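PDB 5G5Y: fructooligosaccharide ABC transporter substrate-binding protein FusA from Streptococcus pneumoniae, which binds short- and long-chain fructooligosaccharides, preferring tetrasaccharides and larger, and delivers them to the FusBC-MsmK importer. Local coordinates for residues D57-I62 and V311-N316; S134-A139 and A298-M303; F426-D431 and Q483-Q488. One frame throughout, in Å; residues are numbered along the deposited sequence.

Contact 1: residues D57-I62 and V311-N316; sequences DLPDAI and VITSVN
Val-311 and Ile-62 form an antiparallel hydrogen-bonded pair: Ile-62 N donates to Val-311 O at 3.0 Å, and Val-311 N returns a bond to Ile-62 O. Their side chains lie side by side on one face of the sheet, Val-311 CG2 resting 3.8 Å from Ile-62 CB and touching CG1 and CD1 as well. Ile-312 is the non-hydrogen-bonded partner of Ala-61; its side chain turns to the other face, where helix 319-329 packs on it. Thr-313 follows with two bonds of its own. Thr-313 N binds Asp-60 O at 3.2 Å, while OG1, set between the backbone N and the carbonyl carbon (chi1 68°), donates a short 2.6 Å bond to Pro-59 O in the plane of that carbonyl. Thr-313 also opens a type I beta turn that ends at Asn-316. Within it Val-315 points toward 57-62, and CG2 lies 3.8 Å from Leu-58 CB and 3.4 Å from Pro-59 O. Asn-316 ND2 then donates to Asp-60 O at 2.9 Å, from the face of that carbonyl opposite to the one Thr-313 N approaches, so one oxygen is gripped from above and below. Asn-316 OD1 is taken by Asn-318 N, ND2 also by Thr-322 OG1, and Asp-60 OD2 by Lys-6 N. Strand 310-312, from late in the chain, lies antiparallel at the edge of the sheet ordered 34-41, 3-10, 61-63, 310-312, as expected for a type II (PBP2) binding protein lobe.

Contact 2: residues S134-A139 and A298-M303; sequences SVNDMA and ARTNGM
Thr-300 has OG1 between its backbone N and carbonyl carbon (chi1 71°), which leaves CG2 anti to the carbonyl carbon and facing Ser-134 and Asn-136. Asn-136 CG takes the same kind of position (chi1 66°), and OD1 comes to 3.5 Å from Thr-300 CG2; the two side chains cross obliquely. The one direct hydrogen bond joins backbones: Thr-300 N donates to Ser-134 O at 3.1 Å, almost straight at 177°, with CG2 of the same threonine 3.4 Å from that oxygen. Thr-300 OG1 accepts from Gly-302 N at 3.1 Å, an ST turn that holds the loop's bend, and it is also bonded to His-133 O. A water extends the link, donating to Ser-134 OG at 2.7 Å and accepting from Arg-299 NE at 2.9 Å, where it lies in the guanidinium plane at its edge. Ser-134 OG is further bonded to Lys-129 O, and Arg-299 NH1 to Asn-418 O. Asn-136 lies beside Asn-191 and Trp-270, both substrate-binding residues, and a glycerol, probably from the crystallisation liquor, sits next to Thr-300. The straight backbone bond and the ST turn fix Thr-300, so directional polar links probably set how the loops sit beside the sugar-binding residues.

Contact 3: residues F426-D431 and Q483-Q488; sequences FMTQED and QKYYDQ
Met-427 and Tyr-485 mark the closest approach of the two backbones, their CA atoms 7.5 Å apart, so no backbone meets backbone and side chains have to bridge the gap. Residues 426-428 are an extended lead-in to helix 429-455, whereas 483-488 lies within helix 475-492. Tyr-485 reaches across with its ring, and Met-427 lies over one face of it: CG stands 3.5 Å from the ring centroid, 11° off the normal, a CH-pi contact. The Met-427 chain runs extended from there, and SD makes an oblique Met-aromatic contact with the same ring. The phenol tip sits at the start of the neighbouring helix. Thr-428 is the N-cap, its OG1 accepting from Asp-431 N at 3.2 Å, and Thr-428 N donates a nearly straight bond of 3.0 Å to Tyr-485 OH. This ties the cap residue of one C-terminal helix to the flank of another. Tyr-485 OH in turn donates at 2.6 Å to Asp-431 OD2, which accepts through its anti lone pair, with the carboxylate plane 89° from the ring. Lys-484 approaches the same oxygen on the syn side, tip to tip with Asp-431, its chain bent at chi3 (77°) and NZ 2.8 Å from OD2 in a salt bridge that would be expected to favour the carboxylate as an anion. Asp-431 OD1 has its own salt-bridge partner in Lys-434.

Contacts 1 and 3 are largely buried, contact 2 only partly so, although contact 2 lies nearest the middle of the chain, its centre about 9 Å from the chain's centre against about 29 Å for contact 1 and 21 Å for contact 3. None of them touch. They hold different elements: contact 1 pairs two strands of one sheet, contact 2 joins two loops near the substrate-binding residues, and contact 3 sets the start of one C-terminal helix against another. Contact 1 combines three backbone bonds with two from side chains; contact 2 has one backbone bond and a water; contact 3 relies on an aromatic ring, and contributes the one salt bridge across any of the three.

Contact 1: residues D57-I62 and V311-N316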
loop_
_atom_site.group_PDB
_atom_site.type_symbol
_atom_site.label_atom_id
_atom_site.label_comp_id
_atom_site.label_asym_id
_atom_site.label_seq_id
_atom_site.Cartn_x
_atom_site.Cartn_y
_atom_site.Cartn_z
ATOM N N ASP A 57 10.269 -23.769 -20.913
ATOM C CA ASP A 57 9.602 -24.658 -19.963
ATOM C C ASP A 57 8.410 -23.896 -19.313
ATOM O O ASP A 57 8.453 -23.549 -18.123
ATOM C CB ASP A 57 10.604 -25.093 -18.876
ATOM C CG ASP A 57 10.008 -26.066 -17.865
ATOM O OD1 ASP A 57 9.125 -26.883 -18.231
ATOM O OD2 ASP A 57 10.439 -26.006 -16.696
ATOM N N LEU A 58 7.362 -23.650 -20.107
ATOM C CA LEU A 58 6.227 -22.843 -19.659
ATOM C C LEU A 58 5.151 -23.746 -19.056
ATOM O O LEU A 58 4.875 -24.844 -19.569
ATOM C CB LEU A 58 5.628 -22.022 -20.801
ATOM C CG LEU A 58 6.492 -20.901 -21.425
ATOM C CD1 LEU A 58 5.770 -20.212 -22.577
ATOM C CD2 LEU A 58 6.880 -19.874 -20.380
ATOM N N PRO A 59 4.523 -23.276 -17.954
ATOM C CA PRO A 59 3.354 -23.952 -17.418
ATOM C C PRO A 59 2.115 -23.515 -18.208
ATOM O O PRO A 59 2.233 -22.709 -19.115
ATOM C CB PRO A 59 3.306 -23.413 -15.985
ATOM C CG PRO A 59 3.772 -22.023 -16.110
ATOM C CD PRO A 59 4.863 -22.079 -17.161
ATOM N N ASP A 60 0.942 -24.001 -17.829
ATOM C CA ASP A 60 -0.327 -23.531 -18.444
ATOM C C ASP A 60 -0.662 -22.095 -17.991
ATOM O O ASP A 60 -1.304 -21.336 -18.727
ATOM C CB ASP A 60 -1.460 -24.469 -18.090
ATOM C CG ASP A 60 -1.329 -25.811 -18.748
ATOM O OD1 ASP A 60 -1.039 -25.811 -19.968
ATOM O OD2 ASP A 60 -1.529 -26.849 -18.051
ATOM N N ALA A 61 -0.208 -21.740 -16.783
ATOM C CA ALA A 61 -0.437 -20.415 -16.175
ATOM C C ALA A 61 0.569 -20.172 -15.074
ATOM O O ALA A 61 1.146 -21.125 -14.537
ATOM C CB ALA A 61 -1.827 -20.330 -15.598
ATOM N N ILE A 62 0.800 -18.891 -14.746
ATOM C CA ILE A 62 1.686 -18.517 -13.642
ATOM C C ILE A 62 0.750 -17.875 -12.611
ATOM O O ILE A 62 0.142 -16.842 -12.891
ATOM C CB ILE A 62 2.774 -17.540 -14.102
ATOM C CG1 ILE A 62 3.609 -18.159 -15.232
ATOM C CG2 ILE A 62 3.660 -17.117 -12.925
ATOM C CD1 ILE A 62 4.591 -17.179 -15.874
ATOM N N VAL A 311 -1.284 -14.950 -14.943
ATOM C CA VAL A 311 -1.259 -14.825 -16.391
ATOM C C VAL A 311 -1.432 -16.225 -17.023
ATOM O O VAL A 311 -1.143 -17.238 -16.406
ATOM C CB VAL A 311 0.029 -14.198 -16.913
ATOM C CG1 VAL A 311 0.173 -12.746 -16.468
ATOM C CG2 VAL A 311 1.267 -14.983 -16.496
ATOM N N ILE A 312 -1.920 -16.257 -18.251
ATOM C CA ILE A 312 -2.123 -17.502 -18.962
ATOM C C ILE A 312 -1.107 -17.525 -20.099
ATOM O O ILE A 312 -0.998 -16.550 -20.874
ATOM C CB ILE A 312 -3.552 -17.586 -19.485
ATOM C CG1 ILE A 312 -4.531 -17.723 -18.304
ATOM C CG2 ILE A 312 -3.680 -18.758 -20.488
ATOM C CD1 ILE A 312 -5.998 -17.748 -18.737
ATOM N N THR A 313 -0.377 -18.634 -20.220
ATOM C CA THR A 313 0.688 -18.708 -21.222
ATOM C C THR A 313 0.183 -19.132 -22.577
ATOM O O THR A 313 -0.906 -19.731 -22.712
ATOM C CB THR A 313 1.793 -19.695 -20.850
ATOM O OG1 THR A 313 1.251 -21.012 -20.893
ATOM C CG2 THR A 313 2.325 -19.407 -19.486
ATOM N N SER A 314 1.028 -18.886 -23.574
ATOM C CA SER A 314 0.735 -19.306 -24.952
ATOM C C SER A 314 0.721 -20.814 -25.203
ATOM O O SER A 314 0.327 -21.207 -26.312
ATOM C CB SER A 314 1.754 -18.682 -25.916
ATOM O OG SER A 314 3.034 -19.169 -25.595
ATOM N N VAL A 315 1.150 -21.639 -24.231
ATOM C CA VAL A 315 1.121 -23.112 -24.375
ATOM C C VAL A 315 -0.112 -23.763 -23.795
ATOM O O VAL A 315 -0.272 -24.968 -23.888
ATOM C CB VAL A 315 2.389 -23.826 -23.820
ATOM C CG1 VAL A 315 3.647 -23.325 -24.535
ATOM C CG2 VAL A 315 2.533 -23.710 -22.308
ATOM N N ASN A 316 -0.983 -22.974 -23.169
ATOM C CA ASN A 316 -2.168 -23.498 -22.548
ATOM C C ASN A 316 -3.181 -23.935 -23.612
ATOM O O ASN A 316 -3.550 -23.129 -24.450
ATOM C CB ASN A 316 -2.763 -22.390 -21.664
ATOM C CG ASN A 316 -3.882 -22.882 -20.810
ATOM O OD1 ASN A 316 -4.723 -23.705 -21.255
ATOM N ND2 ASN A 316 -3.922 -22.397 -19.573
#

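Contact 2: residues S134-A139 and A298-M303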
loop_
_atom_site.group_PDB
_atom_site.type_symbol
_atom_site.label_atom_id
_atom_site.label_comp_id
_atom_site.label_asym_id
_atom_site.label_seq_id
_atom_site.Cartn_x
_atom_site.Cartn_y
_atom_site.Cartn_z
ATOM N N SER A 134 -5.233 5.501 2.511
ATOM C CA SER A 134 -5.301 6.945 2.288
ATOM C C SER A 134 -4.204 7.735 2.995
ATOM O O SER A 134 -3.764 8.768 2.474
ATOM C CB SER A 134 -6.677 7.493 2.681
ATOM O OG SER A 134 -7.702 6.996 1.827
ATOM N N VAL A 135 -3.796 7.259 4.181
ATOM C CA VAL A 135 -2.684 7.856 4.950
ATOM C C VAL A 135 -1.819 6.695 5.336
ATOM O O VAL A 135 -2.338 5.714 5.891
ATOM C CB VAL A 135 -3.192 8.575 6.216
ATOM C CG1 VAL A 135 -2.057 9.142 7.098
ATOM C CG2 VAL A 135 -4.062 9.726 5.788
ATOM N N ASN A 136 -0.533 6.767 5.016
ATOM C CA ASN A 136 0.408 5.704 5.374
ATOM C C ASN A 136 1.256 6.063 6.602
ATOM O O ASN A 136 1.385 5.243 7.523
ATOM C CB ASN A 136 1.241 5.271 4.167
ATOM C CG ASN A 136 2.185 6.367 3.648
ATOM O OD1 ASN A 136 1.835 7.529 3.554
ATOM N ND2 ASN A 136 3.370 5.975 3.285
ATOM N N ASP A 137 1.768 7.295 6.636
ATOM C CA ASP A 137 2.664 7.756 7.682
ATOM C C ASP A 137 1.963 8.581 8.770
ATOM O O ASP A 137 2.203 9.777 8.914
ATOM C CB ASP A 137 3.853 8.531 7.097
ATOM C CG ASP A 137 3.464 9.835 6.435
ATOM O OD1 ASP A 137 2.427 9.898 5.750
ATOM O OD2 ASP A 137 4.218 10.830 6.618
ATOM N N MET A 138 1.124 7.915 9.550
ATOM C CA MET A 138 0.353 8.563 10.612
ATOM C C MET A 138 1.310 9.097 11.681
ATOM O O MET A 138 2.343 8.471 11.953
ATOM C CB MET A 138 -0.632 7.586 11.267
ATOM C CG MET A 138 -1.703 7.102 10.353
ATOM S SD MET A 138 -2.886 5.928 11.046
ATOM C CE MET A 138 -3.466 6.740 12.522
ATOM N N ALA A 139 0.963 10.259 12.244
ATOM C CA ALA A 139 1.731 10.876 13.346
ATOM C C ALA A 139 1.092 10.445 14.669
ATOM O O ALA A 139 -0.146 10.416 14.776
ATOM C CB ALA A 139 1.743 12.375 13.216
ATOM N N ALA A 298 -3.479 15.291 2.686
ATOM C CA ALA A 298 -3.193 14.903 1.305
ATOM C C ALA A 298 -3.445 13.396 1.223
ATOM O O ALA A 298 -3.055 12.613 2.118
ATOM C CB ALA A 298 -1.785 15.212 0.949
ATOM N N ARG A 299 -4.152 12.987 0.179
ATOM C CA ARG A 299 -4.361 11.560 -0.045
ATOM C C ARG A 299 -3.123 10.963 -0.691
ATOM O O ARG A 299 -2.516 11.570 -1.605
ATOM C CB ARG A 299 -5.547 11.359 -0.938
ATOM C CG ARG A 299 -6.810 11.793 -0.287
ATOM C CD ARG A 299 -7.985 11.729 -1.245
ATOM N NE ARG A 299 -8.298 10.359 -1.596
ATOM C CZ ARG A 299 -9.270 9.975 -2.420
ATOM N NH1 ARG A 299 -10.081 10.834 -3.060
ATOM N NH2 ARG A 299 -9.437 8.669 -2.624
ATOM N N THR A 300 -2.719 9.796 -0.215
ATOM C CA THR A 300 -1.722 9.007 -0.961
ATOM C C THR A 300 -2.412 8.468 -2.225
ATOM O O THR A 300 -3.641 8.601 -2.367
ATOM C CB THR A 300 -1.212 7.737 -0.208
ATOM O OG1 THR A 300 -2.261 6.753 -0.151
ATOM C CG2 THR A 300 -0.718 8.080 1.174
ATOM N N ASN A 301 -1.610 7.832 -3.093
ATOM C CA ASN A 301 -2.137 7.115 -4.235
ATOM C C ASN A 301 -2.152 5.593 -4.030
ATOM O O ASN A 301 -2.371 4.839 -4.966
ATOM C CB ASN A 301 -1.409 7.529 -5.509
ATOM C CG ASN A 301 -1.431 9.026 -5.715
ATOM O OD1 ASN A 301 -2.504 9.649 -5.631
ATOM N ND2 ASN A 301 -0.279 9.624 -5.920
ATOM N N GLY A 302 -2.030 5.170 -2.784
ATOM C CA GLY A 302 -2.070 3.764 -2.446
ATOM C C GLY A 302 -3.401 3.129 -2.750
ATOM O O GLY A 302 -4.451 3.775 -2.641
ATOM N N MET A 303 -3.367 1.854 -3.117
ATOM C CA MET A 303 -4.604 1.132 -3.431
ATOM C C MET A 303 -4.349 -0.351 -3.221
ATOM O O MET A 303 -3.277 -0.841 -3.587
ATOM C CB MET A 303 -5.010 1.397 -4.882
ATOM C CG MET A 303 -6.474 1.073 -5.172
ATOM S SD MET A 303 -6.879 0.889 -6.933
ATOM C CE MET A 303 -8.643 1.085 -6.828
HETATM O O HOH W 1 -7.376 7.742 -0.743
#

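Contact 3: residues F426-D431 and Q483-Q488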
loop_
_atom_site.group_PDB
_atom_site.type_symbol
_atom_site.label_atom_id
_atom_site.label_comp_id
_atom_site.label_asym_id
_atom_site.label_seq_id
_atom_site.Cartn_x
_atom_site.Cartn_y
_atom_site.Cartn_z
ATOM N N PHE A 426 -2.333 1.564 -16.355
ATOM C CA PHE A 426 -1.420 0.753 -17.120
ATOM C C PHE A 426 -0.888 1.555 -18.334
ATOM O O PHE A 426 -1.613 1.813 -19.269
ATOM C CB PHE A 426 -2.207 -0.488 -17.630
ATOM C CG PHE A 426 -1.371 -1.649 -18.043
ATOM C CD1 PHE A 426 -0.016 -1.565 -18.279
ATOM C CD2 PHE A 426 -1.999 -2.895 -18.228
ATOM C CE1 PHE A 426 0.722 -2.692 -18.644
ATOM C CE2 PHE A 426 -1.275 -4.010 -18.597
ATOM C CZ PHE A 426 0.076 -3.921 -18.806
ATOM N N MET A 427 0.382 1.919 -18.323
ATOM C CA MET A 427 0.957 2.787 -19.337
ATOM C C MET A 427 1.619 1.962 -20.464
ATOM O O MET A 427 1.942 0.785 -20.302
ATOM C CB MET A 427 2.009 3.723 -18.709
ATOM C CG MET A 427 1.442 4.738 -17.720
ATOM S SD MET A 427 2.692 5.936 -17.221
ATOM C CE MET A 427 1.789 6.995 -16.085
ATOM N N THR A 428 1.851 2.612 -21.592
ATOM C CA THR A 428 2.638 1.981 -22.645
ATOM C C THR A 428 4.060 1.731 -22.196
ATOM O O THR A 428 4.581 2.367 -21.241
ATOM C CB THR A 428 2.698 2.826 -23.914
ATOM O OG1 THR A 428 3.328 4.089 -23.633
ATOM C CG2 THR A 428 1.330 3.016 -24.488
ATOM N N GLN A 429 4.736 0.841 -22.935
ATOM C CA GLN A 429 6.143 0.537 -22.625
ATOM C C GLN A 429 7.002 1.803 -22.698
ATOM O O GLN A 429 7.797 2.063 -21.809
ATOM C CB GLN A 429 6.679 -0.582 -23.560
ATOM C CG GLN A 429 7.925 -1.310 -23.046
ATOM C CD GLN A 429 7.895 -2.837 -23.298
ATOM O OE1 GLN A 429 7.390 -3.319 -24.324
ATOM N NE2 GLN A 429 8.412 -3.600 -22.333
ATOM N N GLU A 430 6.807 2.604 -23.741
ATOM C CA GLU A 430 7.548 3.840 -23.938
ATOM C C GLU A 430 7.372 4.822 -22.774
ATOM O O GLU A 430 8.332 5.435 -22.298
ATOM C CB GLU A 430 7.080 4.514 -25.222
ATOM C CG GLU A 430 7.891 5.734 -25.613
ATOM C CD GLU A 430 7.237 6.564 -26.715
ATOM O OE1 GLU A 430 6.048 6.332 -27.051
ATOM O OE2 GLU A 430 7.925 7.468 -27.238
ATOM N N ASP A 431 6.135 4.991 -22.359
ATOM C CA ASP A 431 5.847 5.851 -21.208
ATOM C C ASP A 431 6.396 5.287 -19.910
ATOM O O ASP A 431 6.981 6.042 -19.116
ATOM C CB ASP A 431 4.363 6.193 -21.118
ATOM C CG ASP A 431 3.924 7.181 -22.214
ATOM O OD1 ASP A 431 4.771 7.962 -22.695
ATOM O OD2 ASP A 431 2.743 7.194 -22.607
ATOM N N GLN A 483 -0.762 13.471 -16.622
ATOM C CA GLN A 483 -2.033 14.095 -16.955
ATOM C C GLN A 483 -2.701 13.377 -18.110
ATOM O O GLN A 483 -3.906 13.222 -18.111
ATOM C CB GLN A 483 -1.842 15.594 -17.305
ATOM C CG GLN A 483 -3.113 16.366 -17.450
ATOM C CD GLN A 483 -3.824 16.558 -16.130
ATOM O OE1 GLN A 483 -3.281 17.166 -15.223
ATOM N NE2 GLN A 483 -5.068 16.094 -16.040
ATOM N N LYS A 484 -1.925 12.957 -19.114
ATOM C CA LYS A 484 -2.483 12.219 -20.219
ATOM C C LYS A 484 -3.219 10.948 -19.760
ATOM O O LYS A 484 -4.362 10.697 -20.142
ATOM C CB LYS A 484 -1.380 11.887 -21.235
ATOM C CG LYS A 484 -1.811 11.073 -22.455
ATOM C CD LYS A 484 -0.616 10.794 -23.372
ATOM C CE LYS A 484 0.265 9.686 -22.825
ATOM N NZ LYS A 484 1.340 9.271 -23.770
ATOM N N TYR A 485 -2.561 10.141 -18.959
ATOM C CA TYR A 485 -3.200 8.932 -18.459
ATOM C C TYR A 485 -4.381 9.207 -17.517
ATOM O O TYR A 485 -5.357 8.454 -17.535
ATOM C CB TYR A 485 -2.176 8.003 -17.823
ATOM C CG TYR A 485 -1.326 7.326 -18.859
ATOM C CD1 TYR A 485 -1.805 6.215 -19.548
ATOM C CD2 TYR A 485 -0.061 7.819 -19.190
ATOM C CE1 TYR A 485 -1.052 5.605 -20.524
ATOM C CE2 TYR A 485 0.708 7.201 -20.156
ATOM C CZ TYR A 485 0.198 6.104 -20.839
ATOM O OH TYR A 485 0.936 5.475 -21.833
ATOM N N TYR A 486 -4.297 10.278 -16.732
ATOM C CA TYR A 486 -5.408 10.675 -15.859
ATOM C C TYR A 486 -6.654 10.999 -16.681
ATOM O O TYR A 486 -7.766 10.496 -16.394
ATOM C CB TYR A 486 -5.027 11.848 -14.954
ATOM C CG TYR A 486 -6.158 12.183 -14.023
ATOM C CD1 TYR A 486 -6.381 11.416 -12.903
ATOM C CD2 TYR A 486 -7.058 13.217 -14.291
ATOM C CE1 TYR A 486 -7.434 11.669 -12.046
ATOM C CE2 TYR A 486 -8.136 13.487 -13.411
ATOM C CZ TYR A 486 -8.309 12.678 -12.290
ATOM O OH TYR A 486 -9.345 12.816 -11.358
ATOM N N ASP A 487 -6.456 11.811 -17.727
ATOM C CA ASP A 487 -7.560 12.182 -18.600
ATOM C C ASP A 487 -8.129 10.947 -19.290
ATOM O O ASP A 487 -9.340 10.806 -19.347
ATOM C CB ASP A 487 -7.154 13.253 -19.634
ATOM C CG ASP A 487 -6.715 14.583 -18.983
ATOM O OD1 ASP A 487 -7.009 14.849 -17.785
ATOM O OD2 ASP A 487 -6.079 15.387 -19.679
ATOM N N GLN A 488 -7.286 10.059 -19.805
ATOM C CA GLN A 488 -7.789 8.821 -20.423
ATOM C C GLN A 488 -8.609 7.941 -19.440
ATOM O O GLN A 488 -9.660 7.398 -19.793
ATOM C CB GLN A 488 -6.642 8.002 -21.010
ATOM C CG GLN A 488 -6.041 8.587 -22.272
ATOM C CD GLN A 488 -4.787 7.856 -22.762
ATOM O OE1 GLN A 488 -4.354 6.844 -22.186
ATOM N NE2 GLN A 488 -4.188 8.381 -23.835
#